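Beta-agarase B (Zobellia galactanivorans, PDB 4ATF) hydrolyses the beta-1,4-linkages of agarose at random positions along the chain, retaining the anomeric configuration and giving the tetramer as its main product. Local coordinates at residues I228-P231 with K232-N236; T261-T265 with W266-P270. The protein carries 1 engineered substitution. One frame throughout, in Å; residues are numbered along the deposited sequence.

Contact 1: residues I228-P231 with K232-N236; sequences IIDP and KHFTN
Asp230 and Thr235 meet at a carboxylate oxygen: OG1 of Thr235 donates to OD2 of Asp230 at 2.6 Å, coming from above the carboxylate plane. The two side chains run past one another, pointing opposite ways, and with CG of Asp230 anti to its own N (chi1 -172°) the carboxylate lies against the backbone that follows.

Main-chain amides and a water supply the other bonds to the carboxylate. Thr235 N reaches the same OD2 at 2.8 Å, on the syn side and from the same face as the hydroxyl. Phe234 N donates to the syn lone pair of the other oxygen, OD1, also at 2.8 Å but rather bent (142°). A water donates to OD1 and accepts from Lys232 N at 2.9 Å, tying in a further amide.

Between backbone atoms, His233 N closes the type I turn of residues 230-233 on Asp230 O at 3.2 Å. A second type I turn, 233-236, follows directly. Across the turn itself the ring contacts are few: an edge of the His233 ring meets Pro231 O, with CD2 3.4 Å away, while its ND1 is held by Ile245 O. Phe234 packs outward onto Val170, Ile172 and Tyr179 of the strands beside the loop.

One buried carboxylate right after helix 226-229 thus gathers two backbone amides, a hydroxyl and a water. That many donors would be expected to stabilise its negative charge, and, by tying the amides of Phe234 and Thr235 to one side chain, they probably hold the chain to its two turns.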
ATOM      1  N   ILE A 228     -15.240 -10.015 -10.499  1.00 16.52           N
ATOM      2  CA  ILE A 228     -13.898  -9.375 -10.447  1.00 14.98           C
ATOM      3  C   ILE A 228     -13.294  -9.425  -9.000  1.00 15.19           C
ATOM      4  O   ILE A 228     -12.059  -9.504  -8.838  1.00 15.75           O
ATOM      5  CB  ILE A 228     -13.899  -7.939 -11.021  1.00 14.30           C
ATOM      6  CG1 ILE A 228     -12.481  -7.345 -11.069  1.00 14.65           C
ATOM      7  CG2 ILE A 228     -14.760  -7.025 -10.151  1.00 15.58           C
ATOM      8  CD1 ILE A 228     -12.384  -6.124 -12.002  0.70 14.94           C
ATOM      9  N   ILE A 229     -14.132  -9.420  -7.962  1.00 12.95           N
ATOM     10  CA  ILE A 229     -13.561  -9.347  -6.574  1.00 12.56           C
ATOM     11  C   ILE A 229     -13.054 -10.752  -6.125  1.00 13.09           C
ATOM     12  O   ILE A 229     -11.933 -10.896  -5.571  1.00 13.43           O
ATOM     13  CB  ILE A 229     -14.628  -8.836  -5.559  1.00 11.81           C
ATOM     14  CG1 ILE A 229     -15.002  -7.356  -5.861  1.00 15.47           C
ATOM     15  CG2 ILE A 229     -14.150  -8.996  -4.073  1.00 11.95           C
ATOM     16  CD1 ILE A 229     -14.112  -6.307  -5.257  1.00 17.96           C
ATOM     17  N   ASP A 230     -13.844 -11.787  -6.422  1.00 12.03           N
ATOM     18  CA  ASP A 230     -13.459 -13.187  -6.068  1.00 13.23           C
ATOM     19  C   ASP A 230     -14.010 -14.288  -7.036  1.00 13.11           C
ATOM     20  O   ASP A 230     -14.772 -15.146  -6.607  1.00 12.83           O
ATOM     21  CB  ASP A 230     -13.933 -13.492  -4.662  1.00 12.36           C
ATOM     22  CG  ASP A 230     -13.396 -14.863  -4.136  1.00 13.52           C
ATOM     23  OD1 ASP A 230     -12.322 -15.349  -4.622  1.00 14.42           O
ATOM     24  OD2 ASP A 230     -14.061 -15.451  -3.246  1.00 12.41           O
ATOM     25  N   PRO A 231     -13.647 -14.258  -8.338  1.00 14.74           N
ATOM     26  CA  PRO A 231     -14.201 -15.262  -9.287  1.00 15.07           C
ATOM     27  C   PRO A 231     -13.768 -16.733  -8.965  1.00 16.76           C
ATOM     28  O   PRO A 231     -14.466 -17.670  -9.360  1.00 16.34           O
ATOM     29  CB  PRO A 231     -13.619 -14.801 -10.636  1.00 16.47           C
ATOM     30  CG  PRO A 231     -12.264 -14.095 -10.236  1.00 15.78           C
ATOM     31  CD  PRO A 231     -12.660 -13.355  -8.979  1.00 14.03           C
ATOM     32  N   LYS A 232     -12.655 -16.924  -8.240  1.00 16.60           N
ATOM     33  CA  LYS A 232     -12.181 -18.286  -7.949  1.00 17.15           C
ATOM     34  C   LYS A 232     -12.725 -18.822  -6.615  1.00 16.68           C
ATOM     35  O   LYS A 232     -12.289 -19.880  -6.163  1.00 16.69           O
ATOM     36  CB  LYS A 232     -10.638 -18.311  -7.914  1.00 17.58           C
ATOM     37  CG  LYS A 232      -9.989 -17.922  -9.189  1.00 18.53           C
ATOM     38  CD  LYS A 232      -8.419 -18.128  -9.116  1.00 21.70           C
ATOM     39  CE  LYS A 232      -7.734 -17.784 -10.353  1.00 24.91           C
ATOM     40  NZ  LYS A 232      -6.266 -18.201 -10.360  0.70 24.69           N
ATOM     41  N   HIS A 233     -13.605 -18.059  -5.961  1.00 15.20           N
ATOM     42  CA  HIS A 233     -14.249 -18.452  -4.680  1.00 14.72           C
ATOM     43  C   HIS A 233     -13.157 -18.730  -3.600  1.00 14.45           C
ATOM     44  O   HIS A 233     -13.303 -19.642  -2.759  1.00 13.40           O
ATOM     45  CB  HIS A 233     -15.194 -19.677  -4.807  1.00 14.85           C
ATOM     46  CG  HIS A 233     -16.385 -19.479  -5.710  1.00 17.24           C
ATOM     47  ND1 HIS A 233     -17.630 -19.976  -5.398  1.00 18.24           N
ATOM     48  CD2 HIS A 233     -16.518 -18.857  -6.912  1.00 17.97           C
ATOM     49  CE1 HIS A 233     -18.475 -19.705  -6.379  1.00 18.55           C
ATOM     50  NE2 HIS A 233     -17.827 -19.016  -7.308  1.00 19.00           N
ATOM     51  N   PHE A 234     -12.092 -17.927  -3.584  1.00 12.90           N
ATOM     52  CA  PHE A 234     -11.073 -18.110  -2.493  1.00 14.05           C
ATOM     53  C   PHE A 234     -11.666 -17.666  -1.162  1.00 14.64           C
ATOM     54  O   PHE A 234     -11.152 -18.018  -0.098  1.00 14.19           O
ATOM     55  CB  PHE A 234      -9.821 -17.272  -2.717  1.00 12.72           C
ATOM     56  CG  PHE A 234      -8.880 -17.845  -3.720  1.00 16.57           C
ATOM     57  CD1 PHE A 234      -9.208 -19.036  -4.470  1.00 15.21           C
ATOM     58  CD2 PHE A 234      -7.637 -17.238  -3.921  1.00 15.21           C
ATOM     59  CE1 PHE A 234      -8.272 -19.566  -5.426  1.00 16.75           C
ATOM     60  CE2 PHE A 234      -6.679 -17.804  -4.882  1.00 15.84           C
ATOM     61  CZ  PHE A 234      -7.008 -18.912  -5.618  1.00 16.37           C
ATOM     62  N   THR A 235     -12.742 -16.878  -1.225  1.00 13.17           N
ATOM     63  CA  THR A 235     -13.387 -16.454   0.015  1.00 14.34           C
ATOM     64  C   THR A 235     -14.542 -17.330   0.499  1.00 15.19           C
ATOM     65  O   THR A 235     -15.266 -16.917   1.421  1.00 15.63           O
ATOM     66  CB  THR A 235     -13.814 -14.940  -0.020  1.00 14.32           C
ATOM     67  OG1 THR A 235     -14.949 -14.732  -0.884  1.00 13.09           O
ATOM     68  CG2 THR A 235     -12.593 -14.009  -0.404  1.00 11.42           C
ATOM     69  N   ASN A 236     -14.746 -18.513  -0.103  1.00 15.99           N
ATOM     70  CA  ASN A 236     -15.796 -19.428   0.395  1.00 16.44           C
ATOM     71  C   ASN A 236     -15.502 -19.682   1.915  1.00 18.94           C
ATOM     72  O   ASN A 236     -14.299 -19.919   2.290  1.00 18.16           O
ATOM     73  CB  ASN A 236     -15.718 -20.820  -0.280  1.00 15.25           C
ATOM     74  CG  ASN A 236     -16.546 -20.925  -1.552  1.00 16.03           C
ATOM     75  OD1 ASN A 236     -17.359 -20.059  -1.847  1.00 14.28           O
ATOM     76  ND2 ASN A 236     -16.402 -22.039  -2.263  1.00 15.26           N
TER
HETATM   77  O   HOH W   1     -10.800 -15.149  -6.867  1.00 14.92           O

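Contact 2: residues T261-T265 with W266-P270; sequences TEDQT and WRSSP. With GAL (beta-D-galactopyranose), chain E.
Two torsions set up the link between Asp263 and Ser268: CG of Asp263 stands anti to the backbone N (chi1 173°), and OG of Ser268 lies between its own N and carbonyl carbon (chi1 59°). The hydroxyl therefore faces back toward the strand end and donates to OD1 of Asp263 at 2.7 Å, on the syn lone pair. That oxygen also accepts from Leu68 N, and OD2 is hydrogen-bonded to Thr280 OG1, which gives the carboxylate partners at both oxygens. With an alanine here, Ser268 OG and Leu68 N would probably be left without their shared acceptor and Thr280 OG1 without its partner, so that the side-chain tie from strand end to helix would be lost.

The main chain does the rest. Gln264 sits at the N-cap of helix 265-268, and its O accepts twice: from Ser268 N at 3.0 Å, a nearly straight bond (170°), and from Arg267 N, which comes from well above the carbonyl plane. One residue on, Ser269 N reaches Thr265 O at 2.8 Å as the helix ends.

Over the Trp266 indole lies Arg267 CG, 3.8 Å above the ring plane and centred on it. Gln264 runs alongside the same tryptophan, its CB 3.7 Å from Trp266 CD1. The Arg267 guanidinium turns away to Thr123 O and makes a cation-pi contact with Phe160.

At the strand end, Glu262, an established substrate-binding residue, accepts from galactose O4 at OE1 (2.6 Å), and Asn260 ND2 holds its OE2. Glu262, Gln264 and Trp266 all belong to the glycan pocket, so the bonds of Asp263 and the short helix 265-268 are likely to steady the backbone that carries these side chains.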
ATOM      1  N   THR A 261       7.880   0.170   2.446  1.00 11.91           N
ATOM      2  CA  THR A 261       8.497  -0.026   1.125  1.00 11.51           C
ATOM      3  C   THR A 261       8.885  -1.484   1.065  1.00 11.93           C
ATOM      4  O   THR A 261       9.011  -2.123   2.146  1.00 11.71           O
ATOM      5  CB  THR A 261       9.694   0.942   0.824  1.00 10.86           C
ATOM      6  OG1 THR A 261      10.796   0.658   1.705  1.00 12.02           O
ATOM      7  CG2 THR A 261       9.245   2.425   1.050  1.00 10.27           C
ATOM      8  N   GLU A 262       9.116  -2.009  -0.157  1.00 11.94           N
ATOM      9  CA  GLU A 262       9.389  -3.470  -0.353  1.00 13.69           C
ATOM     10  C   GLU A 262      10.245  -3.673  -1.578  0.80 12.85           C
ATOM     11  O   GLU A 262      10.035  -3.012  -2.610  1.00 13.71           O
ATOM     12  CB  GLU A 262       8.111  -4.347  -0.601  1.00 13.03           C
ATOM     13  CG  GLU A 262       7.214  -4.530   0.576  0.80 14.57           C
ATOM     14  CD  GLU A 262       5.911  -5.355   0.269  0.80 15.73           C
ATOM     15  OE1 GLU A 262       5.727  -5.852  -0.851  0.80 16.47           O
ATOM     16  OE2 GLU A 262       5.013  -5.422   1.137  0.80 15.70           O
ATOM     17  N   ASP A 263      11.175  -4.618  -1.498  1.00 13.00           N
ATOM     18  CA  ASP A 263      11.713  -5.199  -2.713  1.00 14.40           C
ATOM     19  C   ASP A 263      10.898  -6.493  -2.976  1.00 16.05           C
ATOM     20  O   ASP A 263      10.856  -7.358  -2.112  1.00 16.24           O
ATOM     21  CB  ASP A 263      13.198  -5.573  -2.511  1.00 15.27           C
ATOM     22  CG  ASP A 263      13.752  -6.325  -3.694  1.00 17.30           C
ATOM     23  OD1 ASP A 263      13.678  -7.599  -3.684  1.00 18.32           O
ATOM     24  OD2 ASP A 263      14.310  -5.640  -4.605  1.00 17.94           O
ATOM     25  N   GLN A 264      10.288  -6.653  -4.149  1.00 15.67           N
ATOM     26  CA  GLN A 264       9.532  -7.870  -4.408  1.00 16.18           C
ATOM     27  C   GLN A 264      10.322  -8.874  -5.319  1.00 17.11           C
ATOM     28  O   GLN A 264      11.095  -8.467  -6.184  1.00 14.97           O
ATOM     29  CB  GLN A 264       8.207  -7.455  -5.028  1.00 16.82           C
ATOM     30  CG  GLN A 264       7.409  -6.767  -3.961  1.00 19.29           C
ATOM     31  CD  GLN A 264       6.406  -5.766  -4.438  1.00 23.18           C
ATOM     32  OE1 GLN A 264       5.675  -5.123  -3.617  1.00 28.89           O
ATOM     33  NE2 GLN A 264       6.282  -5.635  -5.728  1.00 21.82           N
ATOM     34  N   THR A 265      10.110 -10.183  -5.079  1.00 16.58           N
ATOM     35  CA  THR A 265      10.809 -11.234  -5.849  1.00 18.08           C
ATOM     36  C   THR A 265      10.609 -11.136  -7.383  1.00 17.10           C
ATOM     37  O   THR A 265      11.538 -11.336  -8.176  1.00 17.44           O
ATOM     38  CB  THR A 265      10.426 -12.667  -5.375  1.00 18.96           C
ATOM     39  OG1 THR A 265      10.660 -12.741  -3.971  1.00 21.79           O
ATOM     40  CG2 THR A 265      11.340 -13.740  -6.078  1.00 20.87           C
ATOM     41  N   TRP A 266       9.415 -10.791  -7.829  1.00 16.68           N
ATOM     42  CA  TRP A 266       9.209 -10.747  -9.294  1.00 17.16           C
ATOM     43  C   TRP A 266      10.070  -9.639  -9.977  1.00 16.75           C
ATOM     44  O   TRP A 266      10.242  -9.668 -11.215  1.00 16.90           O
ATOM     45  CB  TRP A 266       7.714 -10.568  -9.638  1.00 16.44           C
ATOM     46  CG  TRP A 266       7.082  -9.209  -9.328  1.00 16.17           C
ATOM     47  CD1 TRP A 266       6.617  -8.779  -8.127  1.00 19.83           C
ATOM     48  CD2 TRP A 266       6.861  -8.117 -10.249  1.00 19.48           C
ATOM     49  NE1 TRP A 266       6.120  -7.457  -8.220  1.00 18.52           N
ATOM     50  CE2 TRP A 266       6.234  -7.050  -9.515  1.00 18.31           C
ATOM     51  CE3 TRP A 266       7.104  -7.941 -11.613  1.00 22.84           C
ATOM     52  CZ2 TRP A 266       5.853  -5.858 -10.094  1.00 19.33           C
ATOM     53  CZ3 TRP A 266       6.725  -6.712 -12.210  1.00 24.24           C
ATOM     54  CH2 TRP A 266       6.106  -5.682 -11.442  1.00 22.17           C
ATOM     55  N   ARG A 267      10.584  -8.697  -9.150  1.00 15.95           N
ATOM     56  CA  ARG A 267      11.405  -7.540  -9.602  1.00 15.99           C
ATOM     57  C   ARG A 267      12.877  -7.860  -9.408  0.90 15.75           C
ATOM     58  O   ARG A 267      13.642  -7.689 -10.347  1.00 15.42           O
ATOM     59  CB  ARG A 267      11.083  -6.215  -8.833  0.90 15.44           C
ATOM     60  CG  ARG A 267       9.644  -5.599  -8.856  0.90 17.95           C
ATOM     61  CD  ARG A 267       9.783  -4.067  -8.386  0.90 21.19           C
ATOM     62  NE  ARG A 267       9.557  -3.598  -9.632  0.90 19.72           N
ATOM     63  CZ  ARG A 267       9.939  -2.572 -10.327  0.90 16.41           C
ATOM     64  NH1 ARG A 267       9.352  -2.687 -11.489  0.90 15.80           N
ATOM     65  NH2 ARG A 267      10.713  -1.503  -9.993  0.90 11.53           N
ATOM     66  N   SER A 268      13.294  -8.288  -8.210  1.00 16.85           N
ATOM     67  CA  SER A 268      14.755  -8.629  -7.972  1.00 16.35           C
ATOM     68  C   SER A 268      15.229  -9.990  -8.471  1.00 17.69           C
ATOM     69  O   SER A 268      16.428 -10.182  -8.721  1.00 15.62           O
ATOM     70  CB  SER A 268      15.129  -8.455  -6.483  1.00 16.74           C
ATOM     71  OG  SER A 268      14.327  -9.297  -5.653  1.00 16.00           O
ATOM     72  N   SER A 269      14.313 -10.947  -8.614  1.00 19.15           N
ATOM     73  CA  SER A 269      14.671 -12.273  -9.191  1.00 21.34           C
ATOM     74  C   SER A 269      13.627 -12.626 -10.233  1.00 21.77           C
ATOM     75  O   SER A 269      12.861 -13.558  -9.992  1.00 23.34           O
ATOM     76  CB  SER A 269      14.583 -13.385  -8.139  1.00 22.62           C
ATOM     77  OG  SER A 269      15.595 -13.211  -7.188  1.00 25.38           O
ATOM     78  N   PRO A 270      13.563 -11.893 -11.340  0.80 20.97           N
ATOM     79  CA  PRO A 270      12.507 -12.135 -12.315  0.80 22.07           C
ATOM     80  C   PRO A 270      12.521 -13.550 -12.896  0.80 23.27           C
ATOM     81  O   PRO A 270      13.596 -14.148 -13.069  0.80 22.91           O
ATOM     82  CB  PRO A 270      12.830 -11.138 -13.407  0.80 20.89           C
ATOM     83  CG  PRO A 270      14.305 -11.004 -13.305  0.80 19.34           C
ATOM     84  CD  PRO A 270      14.548 -10.936 -11.855  0.80 20.80           C
TER
HETATM   85  C1  GAL E   5       0.375  -6.434  -2.432  1.00 29.49           C
HETATM   86  C2  GAL E   5       0.889  -7.807  -2.024  1.00 26.47           C
HETATM   87  C3  GAL E   5       1.371  -7.947  -0.577  1.00 25.59           C
HETATM   88  C4  GAL E   5       2.432  -6.847  -0.367  1.00 27.47           C
HETATM   89  C5  GAL E   5       1.843  -5.476  -0.811  1.00 29.35           C
HETATM   90  C6  GAL E   5       2.777  -4.284  -0.540  1.00 31.05           C
HETATM   91  O2  GAL E   5      -0.222  -8.643  -2.167  1.00 27.14           O
HETATM   92  O3  GAL E   5       1.933  -9.269  -0.509  1.00 22.77           O
HETATM   93  O4  GAL E   5       3.527  -7.160  -1.187  1.00 28.60           O
HETATM   94  O5  GAL E   5       1.341  -5.434  -2.154  1.00 28.33           O
HETATM   95  O6  GAL E   5       2.021  -3.138  -0.938  1.00 40.34           O

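Overall arrangement
Coming from the N terminus, the chain runs through most of the strands of this GH16 fold before helix 226-229 leads into contact 1, two successive type I turns that close the bend just after the helix, beside strands 164-172 and 177-179. A long loop then carries the chain to strand 255-262, and contact 2 closes the next bend, from the end of that strand into helix 265-268. The two are in series, neither enclosing nor crossing the other; the centres of contact 1 and contact 2 lie about 26 Å apart. Their nearest atoms are about 16 Å from each other. Contact 2 lines the glycan pocket, whereas contact 1 stands back from it, its Phe234 side chain about 6 Å from that of substrate-binding Asp178.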